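Local coordinates for protein aldose 1-epimerase (PDB 3NRE) that probably interconverts the alpha and beta anomers of aldose sugars, at residues G21-G25 with A43-F49; R28-L33 with Q217-A221; T127-S133 with T281-R287. The contacts are given in a common frame with arbitrary orientation. Where two conformers were deposited one is given. Residues are numbered along the deposited sequence.

Contact 1. Residues G21-G25 with A43-F49; sequences GVIEG and ATDASCF
Residues 22-25 meet, antiparallel, the chain that leaves the 3-10 turn 43-45 and becomes a weakly bonded strand at 48-49. The run kinks at Glu-24 (phi/psi -107/-7), which with Gly-25 forms a classic beta bulge opposite Asp-15; Gly-21 (62/35) has a positive phi that glycine adopts most easily. The nearest CA pairs are Val-22 with Phe-49 (4.6 Å), Ile-23 with Cys-48 and Glu-24 with Ser-47 (5.0 Å each). Ile-23 and Cys-48 make the single hydrogen-bonded pair: Ile-23 N donates to Cys-48 O (3.0 Å), while Ile-23 O accepts Ser-47 N (2.8 Å) and, weakly, Cys-48 N (3.4 Å), a second classic bulge. Val-22 (m) plants its fork in a hollow, CG1 3.9 Å from Ala-43 CB and 3.6 Å from Phe-49 CB, CG2 3.7 Å from Ala-46 CB. Ile-23 (m, t) puts CD1 3.9 Å from Cys-48 CB. Phe-49 (chi1 p) stacks on His-149 and Trp-88 near a bound PEG, perhaps lining a pocket. Buried polar ends bond outward, Glu-24 OE1 to Lys-39 N and Ser-47 OG to Arg-35 O, so the four-stranded sheet (strand 22-28) meets the eight-stranded one (48-51) through backbone polarity and apolar fit, without a salt bridge.

Contact 2. Residues R28-L33 with Q217-A221; sequences RDTTPL and QEGYA
Residues 28-31 form a type II' beta turn, closed by Arg-28 N to Thr-31 O and Thr-31 N to Arg-28 O, both 2.9 Å: the two-residue hairpin between strands 22-28 and 31-32. Its partner 217-221 turns through Gly-219 (phi/psi 67/19), a position suited to glycine, into strand 220-227; Gly-219 and Tyr-220 both face Gln-215 in a G1 beta bulge. The backbones stay apart, with Thr-31 CA 8.4 Å from Glu-218 CA, so side chains and water span the gap. Arg-28, long enough to cross it, brings NH1 to 3.8 Å from Tyr-220 CD2, the ring atom lying at the edge of the guanidinium. Asp-29 (55/-127) and Thr-30 (-96/5) make the exposed corner. Thr-31 (chi1 m), its CA-to-CB bond pointing toward 217-221, has CG2 3.8 Å from Tyr-220 CE2 and 4.1 Å from Glu-218 CD. Pro-32 contributes its carbonyl: water 1 donates to Pro-32 O (2.7 Å) and bonds Tyr-220 OH (2.8 Å). Leu-33 (m, t) sets CD2 over the face of Tyr-220 (chi1 p, chi2 90°), 4.1 Å from the ring centroid and 27° off its normal, a CH-pi contact; Leu-33 O receives water 2 at 2.8 Å, which also bonds Tyr-220 OH at 2.8 Å. Tyrosine suits this spot, offering leucine a flat apolar face and the waters a hydroxyl. With its centre about 21 Å from the centre of the chain, the contact packs the hairpin at the edge of the four-stranded sheet against the nine-stranded one, where Val-288 of strand 279-290 touches Arg-28, Leu-33 and Tyr-220.

Contact 3. Residues T127-S133 with T281-R287; sequences TLTVTLS and TSEMSLR
Strands 127-133 and 281-287 run antiparallel as sheet neighbours, their axes 4.6 Å apart at closest approach and 169° between directions. All seven residues pair in unbroken register, from Thr-127 with Arg-287 to Ser-133 with Thr-281. Hydrogen-bonded pairs alternate with non-hydrogen-bonded ones: Leu-128 N to Leu-286 O is 3.0 Å and Leu-286 N to Leu-128 O 2.8 Å; Val-130 N to Met-284 O and Met-284 N to Val-130 O are both 2.9 Å; Leu-132 N to Ser-282 O is 3.0 Å and Ser-282 N to Leu-132 O 2.9 Å. CA-H...O contacts lie between them, such as Ser-285 CA to Leu-128 O at 3.2 Å. On the buried face, Leu-128 CD2 meets Leu-286 CD1 (4.3 Å) and Val-130 CG2 meets CE of Met-284, modelled as selenomethionine (4.4 Å); Trp-148 of strand 142-153 packs over Val-130, Leu-132, Ser-282 and Met-284. Polar Ser-282 bonds Thr-146 OG1 through OG. The other face carries Thr-127, Thr-129, Thr-131 and Ser-133, all chi1 m, beside Arg-287, Ser-285, Glu-283 and Thr-281. Beta-branched threonine suits extended backbone, and its methyls reach diagonally, two positions before the paired residue: Thr-131 CG2 lies 3.5 Å from Thr-281 CG2 and Thr-129 CG2 3.4 Å from Glu-283 CD. Ser-133 OG and Thr-281 OG1 hydrogen-bond at 3.0 Å, while Arg-287 NH1 turns to a salt bridge with Glu-289. This alternation is that of an amphipathic sheet, as in the beta-supersandwich of the galactose mutarotase family: apolar groups packed inward, hydroxyls and charges on the more exposed side.

How the contacts relate
Contact 1 is the most buried of the three, contact 3 has one buried and one more exposed face, and contact 2 lies at the periphery. Contacts 1 and 2 draw on the same four-stranded sheet, in strands 22-28 and 31-32; contacts 2 and 3 share the nine-stranded one, in neighbouring strands 220-227 and 279-290. Contacts 1 and 3 touch directly, Ile-23 CD1 lying 4.0 Å from Leu-128 CD2 and Cys-48 SG 4.2 Å from Met-284 CE, which makes their apolar sides continuous. Chemistry follows place: regular backbone pairing within a sheet in contact 3, one bulged bridge in contact 1, and side chains with water in contact 2.

Contact 1. Residues G21-G25 with A43-F49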
ATOM      1  N   GLY A  21      -9.596   5.525   5.396  1.00 16.67           N
ATOM      2  CA  GLY A  21      -9.676   4.102   5.487  1.00 17.15           C
ATOM      3  C   GLY A  21      -8.394   3.454   5.984  1.00 18.81           C
ATOM      4  O   GLY A  21      -8.023   2.375   5.561  1.00 17.84           O
ATOM      5  N   VAL A  22      -7.729   4.157   6.882  1.00 16.75           N
ATOM      6  CA  VAL A  22      -6.410   3.783   7.321  1.00 17.82           C
ATOM      7  C   VAL A  22      -6.448   2.900   8.559  1.00 17.04           C
ATOM      8  O   VAL A  22      -7.301   3.040   9.437  1.00 18.53           O
ATOM      9  CB  VAL A  22      -5.527   4.997   7.578  1.00 16.65           C
ATOM     10  CG1 VAL A  22      -5.454   5.894   6.317  1.00 16.28           C
ATOM     11  CG2 VAL A  22      -5.995   5.828   8.842  1.00 17.02           C
ATOM     12  N   ILE A  23      -5.507   1.980   8.616  1.00 17.77           N
ATOM     13  CA  ILE A  23      -5.236   1.270   9.876  1.00 17.75           C
ATOM     14  C   ILE A  23      -4.464   2.221  10.768  1.00 18.76           C
ATOM     15  O   ILE A  23      -3.497   2.842  10.314  1.00 18.27           O
ATOM     16  CB  ILE A  23      -4.411   0.009   9.643  1.00 18.30           C
ATOM     17  CG1 ILE A  23      -5.211  -0.931   8.743  1.00 18.44           C
ATOM     18  CG2 ILE A  23      -4.136  -0.749  10.951  1.00 17.03           C
ATOM     19  CD1 ILE A  23      -4.502  -2.231   8.363  1.00 21.77           C
ATOM     20  N   GLU A  24      -4.882   2.323  12.014  1.00 16.16           N
ATOM     21  CA  GLU A  24      -4.190   3.166  13.039  1.00 19.44           C
ATOM     22  C   GLU A  24      -3.419   2.350  14.092  1.00 18.51           C
ATOM     23  O   GLU A  24      -2.706   2.913  14.909  1.00 19.86           O
ATOM     24  CB  GLU A  24      -5.187   4.135  13.720  1.00 18.75           C
ATOM     25  CG  GLU A  24      -5.701   5.187  12.734  1.00 19.41           C
ATOM     26  CD  GLU A  24      -4.706   6.374  12.459  1.00 27.99           C
ATOM     27  OE1 GLU A  24      -3.549   6.335  12.944  1.00 24.84           O
ATOM     28  OE2 GLU A  24      -5.142   7.379  11.817  1.00 24.27           O
ATOM     29  N   GLY A  25      -3.566   1.035  14.063  1.00 18.66           N
ATOM     30  CA  GLY A  25      -2.765   0.144  14.886  1.00 19.24           C
ATOM     31  C   GLY A  25      -3.096  -1.304  14.603  1.00 20.29           C
ATOM     32  O   GLY A  25      -4.210  -1.628  14.250  1.00 19.66           O
ATOM     33  N   ALA A  43      -2.951  10.465   6.658  1.00 18.24           N
ATOM     34  CA  ALA A  43      -2.662   9.058   6.309  1.00 18.90           C
ATOM     35  C   ALA A  43      -1.200   8.652   6.436  1.00 19.28           C
ATOM     36  O   ALA A  43      -0.903   7.511   6.804  1.00 17.44           O
ATOM     37  CB  ALA A  43      -3.198   8.728   4.903  1.00 19.34           C
ATOM     38  N   THR A  44      -0.292   9.578   6.151  1.00 19.14           N
ATOM     39  CA  THR A  44       1.143   9.311   6.271  1.00 18.98           C
ATOM     40  C   THR A  44       1.625   9.217   7.720  1.00 19.95           C
ATOM     41  O   THR A  44       2.796   8.891   7.962  1.00 19.49           O
ATOM     42  CB  THR A  44       1.978  10.347   5.492  1.00 21.36           C
ATOM     43  OG1 THR A  44       1.653  11.668   5.938  1.00 20.34           O
ATOM     44  CG2 THR A  44       1.722  10.195   3.973  1.00 21.44           C
ATOM     45  N   ASP A  45       0.735   9.481   8.678  1.00 18.49           N
ATOM     46  CA  ASP A  45       1.023   9.247  10.103  1.00 17.83           C
ATOM     47  C   ASP A  45       0.392   7.959  10.623  1.00 19.38           C
ATOM     48  O   ASP A  45       0.554   7.665  11.798  1.00 20.45           O
ATOM     49  CB  ASP A  45       0.486  10.361  10.968  1.00 21.24           C
ATOM     50  CG  ASP A  45       1.172  11.690  10.762  1.00 27.42           C
ATOM     51  OD1 ASP A  45       2.383  11.715  10.403  1.00 24.93           O
ATOM     52  OD2 ASP A  45       0.486  12.704  11.081  1.00 30.81           O
ATOM     53  N   ALA A  46      -0.290   7.218   9.758  1.00 17.37           N
ATOM     54  CA  ALA A  46      -1.057   6.025  10.170  1.00 18.10           C
ATOM     55  C   ALA A  46      -0.216   4.755  10.086  1.00 18.82           C
ATOM     56  O   ALA A  46       0.990   4.820   9.899  1.00 19.84           O
ATOM     57  CB  ALA A  46      -2.280   5.866   9.306  1.00 17.37           C
ATOM     58  N   SER A  47      -0.836   3.617  10.309  1.00 17.85           N
ATOM     59  CA  SER A  47      -0.147   2.305  10.197  1.00 18.75           C
ATOM     60  C   SER A  47      -0.151   1.723   8.784  1.00 19.41           C
ATOM     61  O   SER A  47       0.720   0.925   8.452  1.00 19.07           O
ATOM     62  CB  SER A  47      -0.828   1.280  11.111  1.00 19.96           C
ATOM     63  OG  SER A  47      -0.920   1.785  12.409  1.00 20.52           O
ATOM     64  N   CYS A  48      -1.179   2.065   8.000  1.00 17.79           N
ATOM     65  CA  CYS A  48      -1.375   1.544   6.634  1.00 18.68           C
ATOM     66  C   CYS A  48      -2.444   2.361   5.961  1.00 21.67           C
ATOM     67  O   CYS A  48      -3.460   2.676   6.582  1.00 20.59           O
ATOM     68  CB  CYS A  48      -1.842   0.071   6.654  1.00 19.61           C
ATOM     69  SG  CYS A  48      -1.985  -0.697   5.076  1.00 21.41           S
ATOM     70  N   PHE A  49      -2.290   2.619   4.649  1.00 18.43           N
ATOM     71  CA  PHE A  49      -3.372   3.242   3.902  1.00 18.37           C
ATOM     72  C   PHE A  49      -3.594   2.538   2.584  1.00 17.98           C
ATOM     73  O   PHE A  49      -2.661   1.917   2.059  1.00 18.82           O
ATOM     74  CB  PHE A  49      -3.162   4.772   3.728  1.00 18.11           C
ATOM     75  CG  PHE A  49      -1.891   5.199   3.037  1.00 15.73           C
ATOM     76  CD1 PHE A  49      -1.810   5.243   1.661  1.00 17.38           C
ATOM     77  CD2 PHE A  49      -0.799   5.735   3.777  1.00 15.50           C
ATOM     78  CE1 PHE A  49      -0.739   5.739   1.007  1.00 16.45           C
ATOM     79  CE2 PHE A  49       0.327   6.176   3.114  1.00 18.05           C
ATOM     80  CZ  PHE A  49       0.359   6.187   1.720  1.00 18.66           C
TER

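Contact 2. Residues R28-L33 with Q217-A221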
ATOM      1  N   ARG A  28      -0.236  -7.417  18.748  1.00 27.94           N
ATOM      2  CA  ARG A  28      -0.406  -8.702  19.412  0.50 30.91           C
ATOM      3  C   ARG A  28      -0.047  -8.412  20.846  1.00 31.07           C
ATOM      4  O   ARG A  28       1.089  -8.044  21.127  1.00 31.27           O
ATOM      5  CB  ARG A  28       0.510  -9.755  18.807  0.50 31.85           C
ATOM      6  CG  ARG A  28       0.176 -11.163  19.290  0.50 35.89           C
ATOM      7  CD  ARG A  28       1.416 -12.006  19.324  0.50 42.54           C
ATOM      8  NE  ARG A  28       2.464 -11.377  20.134  0.50 45.49           N
ATOM      9  CZ  ARG A  28       3.704 -11.176  19.714  0.50 43.45           C
ATOM     10  NH1 ARG A  28       4.059 -11.571  18.498  0.50 45.20           N
ATOM     11  NH2 ARG A  28       4.586 -10.598  20.519  0.50 43.18           N
ATOM     12  N   ASP A  29      -1.032  -8.500  21.752  1.00 32.07           N
ATOM     13  CA  ASP A  29      -0.852  -8.004  23.124  1.00 32.79           C
ATOM     14  C   ASP A  29      -0.410  -6.535  22.990  1.00 30.87           C
ATOM     15  O   ASP A  29      -1.073  -5.803  22.258  1.00 30.83           O
ATOM     16  CB  ASP A  29       0.150  -8.884  23.927  1.00 37.43           C
ATOM     17  CG  ASP A  29      -0.426 -10.236  24.276  1.00 46.00           C
ATOM     18  OD1 ASP A  29      -1.647 -10.259  24.579  1.00 48.82           O
ATOM     19  OD2 ASP A  29       0.314 -11.257  24.246  1.00 45.07           O
ATOM     20  N   THR A  30       0.705  -6.123  23.610  1.00 32.15           N
ATOM     21  CA  THR A  30       1.185  -4.734  23.538  1.00 31.83           C
ATOM     22  C   THR A  30       2.264  -4.526  22.442  1.00 32.59           C
ATOM     23  O   THR A  30       2.787  -3.415  22.290  1.00 34.19           O
ATOM     24  CB  THR A  30       1.728  -4.256  24.883  1.00 37.57           C
ATOM     25  OG1 THR A  30       2.843  -5.077  25.251  1.00 38.98           O
ATOM     26  CG2 THR A  30       0.614  -4.323  25.996  1.00 39.48           C
ATOM     27  N   THR A  31       2.544  -5.570  21.661  1.00 28.42           N
ATOM     28  CA  THR A  31       3.588  -5.549  20.628  1.00 28.08           C
ATOM     29  C   THR A  31       3.008  -5.022  19.303  1.00 26.04           C
ATOM     30  O   THR A  31       2.061  -5.575  18.764  1.00 24.48           O
ATOM     31  CB  THR A  31       4.203  -6.974  20.352  1.00 31.10           C
ATOM     32  OG1 THR A  31       4.669  -7.553  21.568  1.00 33.45           O
ATOM     33  CG2 THR A  31       5.393  -6.919  19.313  1.00 31.41           C
ATOM     34  N   PRO A  32       3.583  -3.932  18.780  1.00 25.38           N
ATOM     35  CA  PRO A  32       3.100  -3.404  17.514  1.00 24.45           C
ATOM     36  C   PRO A  32       3.616  -4.203  16.353  1.00 25.86           C
ATOM     37  O   PRO A  32       4.825  -4.472  16.260  1.00 27.03           O
ATOM     38  CB  PRO A  32       3.618  -1.979  17.467  1.00 26.76           C
ATOM     39  CG  PRO A  32       4.580  -1.827  18.572  1.00 31.76           C
ATOM     40  CD  PRO A  32       4.502  -3.005  19.476  1.00 29.36           C
ATOM     41  N   LEU A  33       2.684  -4.653  15.537  1.00 23.13           N
ATOM     42  CA  LEU A  33       3.016  -5.404  14.320  1.00 23.18           C
ATOM     43  C   LEU A  33       3.189  -4.480  13.149  1.00 21.97           C
ATOM     44  O   LEU A  33       3.902  -4.787  12.187  1.00 23.21           O
ATOM     45  CB  LEU A  33       1.909  -6.422  14.037  1.00 24.35           C
ATOM     46  CG  LEU A  33       1.606  -7.379  15.200  1.00 26.18           C
ATOM     47  CD1 LEU A  33       0.438  -8.276  14.847  1.00 26.21           C
ATOM     48  CD2 LEU A  33       2.876  -8.232  15.607  1.00 28.06           C
ATOM     49  N   GLN A 217      14.228  -9.711  17.044  1.00 37.23           N
ATOM     50  CA  GLN A 217      14.413  -9.108  18.372  1.00 38.41           C
ATOM     51  C   GLN A 217      13.201  -9.286  19.274  1.00 39.42           C
ATOM     52  O   GLN A 217      13.357  -9.222  20.517  1.00 38.90           O
ATOM     53  CB  GLN A 217      14.807  -7.618  18.254  1.00 39.06           C
ATOM     54  CG  GLN A 217      13.725  -6.669  17.797  1.00 34.38           C
ATOM     55  CD  GLN A 217      13.302  -6.815  16.322  1.00 40.21           C
ATOM     56  OE1 GLN A 217      13.908  -7.546  15.532  1.00 34.09           O
ATOM     57  NE2 GLN A 217      12.268  -6.096  15.953  1.00 34.46           N
ATOM     58  N   GLU A 218      12.028  -9.487  18.647  1.00 39.11           N
ATOM     59  CA  GLU A 218      10.723  -9.709  19.293  0.50 40.56           C
ATOM     60  C   GLU A 218      10.290 -11.176  19.154  1.00 44.66           C
ATOM     61  O   GLU A 218       9.203 -11.563  19.623  1.00 48.43           O
ATOM     62  CB  GLU A 218       9.613  -8.858  18.644  0.50 40.41           C
ATOM     63  CG  GLU A 218       9.759  -7.330  18.671  0.50 37.14           C
ATOM     64  CD  GLU A 218       9.426  -6.726  20.032  0.50 41.41           C
ATOM     65  OE1 GLU A 218       9.292  -7.482  21.015  0.50 47.20           O
ATOM     66  OE2 GLU A 218       9.306  -5.490  20.116  0.50 51.63           O
ATOM     67  N   GLY A 219      11.104 -11.981  18.488  1.00 44.28           N
ATOM     68  CA  GLY A 219      10.798 -13.383  18.234  1.00 47.30           C
ATOM     69  C   GLY A 219       9.633 -13.752  17.314  1.00 44.52           C
ATOM     70  O   GLY A 219       9.178 -14.882  17.354  1.00 44.04           O
ATOM     71  N   TYR A 220       9.157 -12.840  16.465  1.00 40.40           N
ATOM     72  CA  TYR A 220       8.119 -13.199  15.472  1.00 34.23           C
ATOM     73  C   TYR A 220       8.483 -12.771  14.034  1.00 36.16           C
ATOM     74  O   TYR A 220       9.473 -12.043  13.792  1.00 34.84           O
ATOM     75  CB  TYR A 220       6.776 -12.606  15.873  1.00 34.85           C
ATOM     76  CG  TYR A 220       6.702 -11.105  15.680  1.00 34.70           C
ATOM     77  CD1 TYR A 220       6.276 -10.584  14.494  1.00 33.04           C
ATOM     78  CD2 TYR A 220       7.115 -10.221  16.659  1.00 35.40           C
ATOM     79  CE1 TYR A 220       6.202  -9.235  14.285  1.00 28.05           C
ATOM     80  CE2 TYR A 220       7.051  -8.839  16.457  1.00 29.65           C
ATOM     81  CZ  TYR A 220       6.624  -8.355  15.262  1.00 29.87           C
ATOM     82  OH  TYR A 220       6.551  -7.002  14.986  1.00 28.69           O
ATOM     83  N   ALA A 221       7.684 -13.258  13.092  1.00 30.24           N
ATOM     84  CA  ALA A 221       7.742 -12.823  11.704  1.00 32.75           C
ATOM     85  C   ALA A 221       6.295 -12.567  11.289  1.00 30.82           C
ATOM     86  O   ALA A 221       5.367 -13.141  11.875  1.00 34.09           O
ATOM     87  CB  ALA A 221       8.360 -13.876  10.810  1.00 33.94           C
TER
HETATM   88  O   HOH W   1       7.337  -5.132  16.847  1.00 33.10           O
HETATM   89  O   HOH W   2       6.386  -6.113  12.302  1.00 24.61           O

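Contact 3. Residues T127-S133 with T281-R287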
ATOM      1  N   THR A 127      -4.188 -13.895  11.955  1.00 29.47           N
ATOM      2  CA  THR A 127      -4.163 -13.292  10.644  0.60 30.81           C
ATOM      3  C   THR A 127      -5.148 -12.123  10.494  1.00 28.77           C
ATOM      4  O   THR A 127      -6.309 -12.219  10.886  1.00 32.10           O
ATOM      5  CB  THR A 127      -4.506 -14.335   9.514  0.60 32.90           C
ATOM      6  OG1 THR A 127      -3.809 -15.577   9.723  0.60 36.62           O
ATOM      7  CG2 THR A 127      -4.163 -13.788   8.146  0.60 27.39           C
ATOM      8  N   LEU A 128      -4.670 -11.072   9.862  1.00 27.49           N
ATOM      9  CA  LEU A 128      -5.470  -9.941   9.419  1.00 26.62           C
ATOM     10  C   LEU A 128      -5.625 -10.068   7.900  1.00 30.74           C
ATOM     11  O   LEU A 128      -4.617 -10.219   7.190  1.00 28.07           O
ATOM     12  CB  LEU A 128      -4.716  -8.632   9.676  1.00 22.37           C
ATOM     13  CG  LEU A 128      -5.302  -7.393   8.990  1.00 26.86           C
ATOM     14  CD1 LEU A 128      -6.736  -7.120   9.455  1.00 28.24           C
ATOM     15  CD2 LEU A 128      -4.396  -6.168   9.191  1.00 26.91           C
ATOM     16  N   THR A 129      -6.876 -10.027   7.419  1.00 25.32           N
ATOM     17  CA  THR A 129      -7.171 -10.031   5.985  1.00 29.31           C
ATOM     18  C   THR A 129      -7.862  -8.699   5.635  1.00 27.69           C
ATOM     19  O   THR A 129      -8.833  -8.284   6.273  1.00 29.86           O
ATOM     20  CB  THR A 129      -8.079 -11.226   5.588  1.00 31.17           C
ATOM     21  OG1 THR A 129      -7.482 -12.458   6.026  1.00 33.48           O
ATOM     22  CG2 THR A 129      -8.298 -11.291   4.074  1.00 32.95           C
ATOM     23  N   VAL A 130      -7.366  -8.048   4.598  1.00 24.69           N
ATOM     24  CA  VAL A 130      -7.902  -6.779   4.132  1.00 24.31           C
ATOM     25  C   VAL A 130      -8.197  -6.943   2.640  1.00 26.92           C
ATOM     26  O   VAL A 130      -7.365  -7.474   1.921  1.00 28.42           O
ATOM     27  CB  VAL A 130      -6.907  -5.609   4.305  1.00 23.83           C
ATOM     28  CG1 VAL A 130      -7.605  -4.320   3.902  1.00 27.08           C
ATOM     29  CG2 VAL A 130      -6.341  -5.508   5.774  1.00 26.20           C
ATOM     30  N   THR A 131      -9.393  -6.543   2.225  1.00 23.91           N
ATOM     31  CA  THR A 131      -9.890  -6.718   0.875  0.60 29.05           C
ATOM     32  C   THR A 131     -10.359  -5.353   0.308  1.00 29.24           C
ATOM     33  O   THR A 131     -11.195  -4.668   0.930  1.00 29.33           O
ATOM     34  CB  THR A 131     -11.054  -7.755   0.947  0.60 32.11           C
ATOM     35  OG1 THR A 131     -10.570  -8.979   1.535  0.60 26.69           O
ATOM     36  CG2 THR A 131     -11.714  -8.048  -0.428  0.60 36.39           C
ATOM     37  N   LEU A 132      -9.833  -4.956  -0.853  1.00 26.41           N
ATOM     38  CA  LEU A 132     -10.296  -3.777  -1.572  1.00 27.02           C
ATOM     39  C   LEU A 132     -11.026  -4.228  -2.843  1.00 29.84           C
ATOM     40  O   LEU A 132     -10.491  -5.062  -3.576  1.00 31.47           O
ATOM     41  CB  LEU A 132      -9.110  -2.912  -1.980  1.00 23.22           C
ATOM     42  CG  LEU A 132      -8.512  -1.907  -0.984  1.00 25.64           C
ATOM     43  CD1 LEU A 132      -7.184  -1.480  -1.559  1.00 25.85           C
ATOM     44  CD2 LEU A 132      -9.489  -0.711  -0.717  1.00 24.27           C
ATOM     45  N   SER A 133     -12.232  -3.694  -3.068  1.00 28.04           N
ATOM     46  CA  SER A 133     -13.040  -3.944  -4.247  1.00 32.06           C
ATOM     47  C   SER A 133     -13.504  -2.604  -4.788  1.00 31.55           C
ATOM     48  O   SER A 133     -14.145  -1.833  -4.057  1.00 31.05           O
ATOM     49  CB  SER A 133     -14.269  -4.809  -3.933  1.00 36.74           C
ATOM     50  OG  SER A 133     -13.893  -5.972  -3.216  1.00 45.79           O
ATOM     51  N   THR A 281     -11.061  -6.802  -7.473  1.00 34.57           N
ATOM     52  CA  THR A 281     -10.840  -7.001  -6.041  0.70 35.01           C
ATOM     53  C   THR A 281      -9.437  -7.540  -5.814  1.00 36.40           C
ATOM     54  O   THR A 281      -8.907  -8.308  -6.630  1.00 34.64           O
ATOM     55  CB  THR A 281     -11.886  -7.992  -5.450  0.70 37.24           C
ATOM     56  OG1 THR A 281     -13.214  -7.497  -5.679  0.70 43.17           O
ATOM     57  CG2 THR A 281     -11.666  -8.186  -3.949  0.70 32.20           C
ATOM     58  N   SER A 282      -8.799  -7.099  -4.732  1.00 31.81           N
ATOM     59  CA  SER A 282      -7.509  -7.686  -4.320  1.00 32.57           C
ATOM     60  C   SER A 282      -7.556  -7.885  -2.816  1.00 31.53           C
ATOM     61  O   SER A 282      -8.288  -7.188  -2.160  1.00 27.64           O
ATOM     62  CB  SER A 282      -6.310  -6.819  -4.695  1.00 34.05           C
ATOM     63  OG  SER A 282      -6.379  -5.556  -4.120  1.00 38.10           O
ATOM     64  N   GLU A 283      -6.744  -8.798  -2.293  1.00 31.19           N
ATOM     65  CA  GLU A 283      -6.695  -9.068  -0.872  1.00 29.32           C
ATOM     66  C   GLU A 283      -5.233  -9.085  -0.418  1.00 32.31           C
ATOM     67  O   GLU A 283      -4.359  -9.550  -1.140  1.00 32.47           O
ATOM     68  CB  GLU A 283      -7.360 -10.429  -0.618  1.00 30.70           C
ATOM     69  CG  GLU A 283      -7.357 -10.908   0.806  1.00 37.15           C
ATOM     70  CD  GLU A 283      -7.736 -12.378   0.911  1.00 49.27           C
ATOM     71  OE1 GLU A 283      -8.922 -12.680   0.639  1.00 45.33           O
ATOM     72  OE2 GLU A 283      -6.843 -13.207   1.249  1.00 46.87           O
HETATM   73  N   MSE A 284      -4.966  -8.580   0.788  1.00 25.33           N
HETATM   74  CA  MSE A 284      -3.660  -8.725   1.409  1.00 28.49           C
HETATM   75  C   MSE A 284      -3.926  -9.401   2.735  1.00 29.74           C
HETATM   76  O   MSE A 284      -4.824  -8.955   3.448  1.00 30.24           O
HETATM   77  CB  MSE A 284      -3.066  -7.344   1.650  1.00 27.53           C
HETATM   78  CG  MSE A 284      -1.827  -7.313   2.552  1.00 28.87           C
HETATM   79 SE   MSE A 284      -1.061  -5.617   2.883  0.75 26.04          SE
HETATM   80  CE  MSE A 284      -2.389  -4.788   4.001  1.00 26.58           C
ATOM     81  N   SER A 285      -3.149 -10.426   3.083  1.00 28.51           N
ATOM     82  CA  SER A 285      -3.213 -10.957   4.416  1.00 27.99           C
ATOM     83  C   SER A 285      -1.871 -10.823   5.114  1.00 31.79           C
ATOM     84  O   SER A 285      -0.808 -10.912   4.475  1.00 28.04           O
ATOM     85  CB  SER A 285      -3.719 -12.387   4.417  1.00 36.03           C
ATOM     86  OG  SER A 285      -2.776 -13.314   3.898  1.00 35.73           O
ATOM     87  N   LEU A 286      -1.932 -10.541   6.421  1.00 27.43           N
ATOM     88  CA  LEU A 286      -0.732 -10.483   7.251  1.00 27.51           C
ATOM     89  C   LEU A 286      -0.897 -11.490   8.371  1.00 28.49           C
ATOM     90  O   LEU A 286      -1.765 -11.338   9.208  1.00 28.53           O
ATOM     91  CB  LEU A 286      -0.554  -9.067   7.825  1.00 26.56           C
ATOM     92  CG  LEU A 286      -0.446  -7.903   6.820  1.00 27.37           C
ATOM     93  CD1 LEU A 286      -0.425  -6.559   7.568  1.00 28.30           C
ATOM     94  CD2 LEU A 286       0.762  -8.084   5.911  1.00 28.47           C
ATOM     95  N   ARG A 287      -0.041 -12.503   8.409  1.00 29.29           N
ATOM     96  CA  ARG A 287      -0.151 -13.551   9.401  1.00 27.96           C
ATOM     97  C   ARG A 287       1.022 -13.485  10.345  1.00 32.79           C
ATOM     98  O   ARG A 287       2.175 -13.432   9.894  1.00 31.00           O
ATOM     99  CB  ARG A 287      -0.232 -14.931   8.740  1.00 33.07           C
ATOM    100  CG  ARG A 287      -0.300 -16.073   9.724  1.00 33.19           C
ATOM    101  CD  ARG A 287      -0.770 -17.401   9.098  1.00 38.74           C
ATOM    102  NE  ARG A 287       0.159 -17.866   8.065  1.00 41.65           N
ATOM    103  CZ  ARG A 287       1.319 -18.483   8.293  1.00 52.82           C
ATOM    104  NH1 ARG A 287       1.755 -18.725   9.528  1.00 51.04           N
ATOM    105  NH2 ARG A 287       2.064 -18.860   7.266  1.00 52.10           N
TER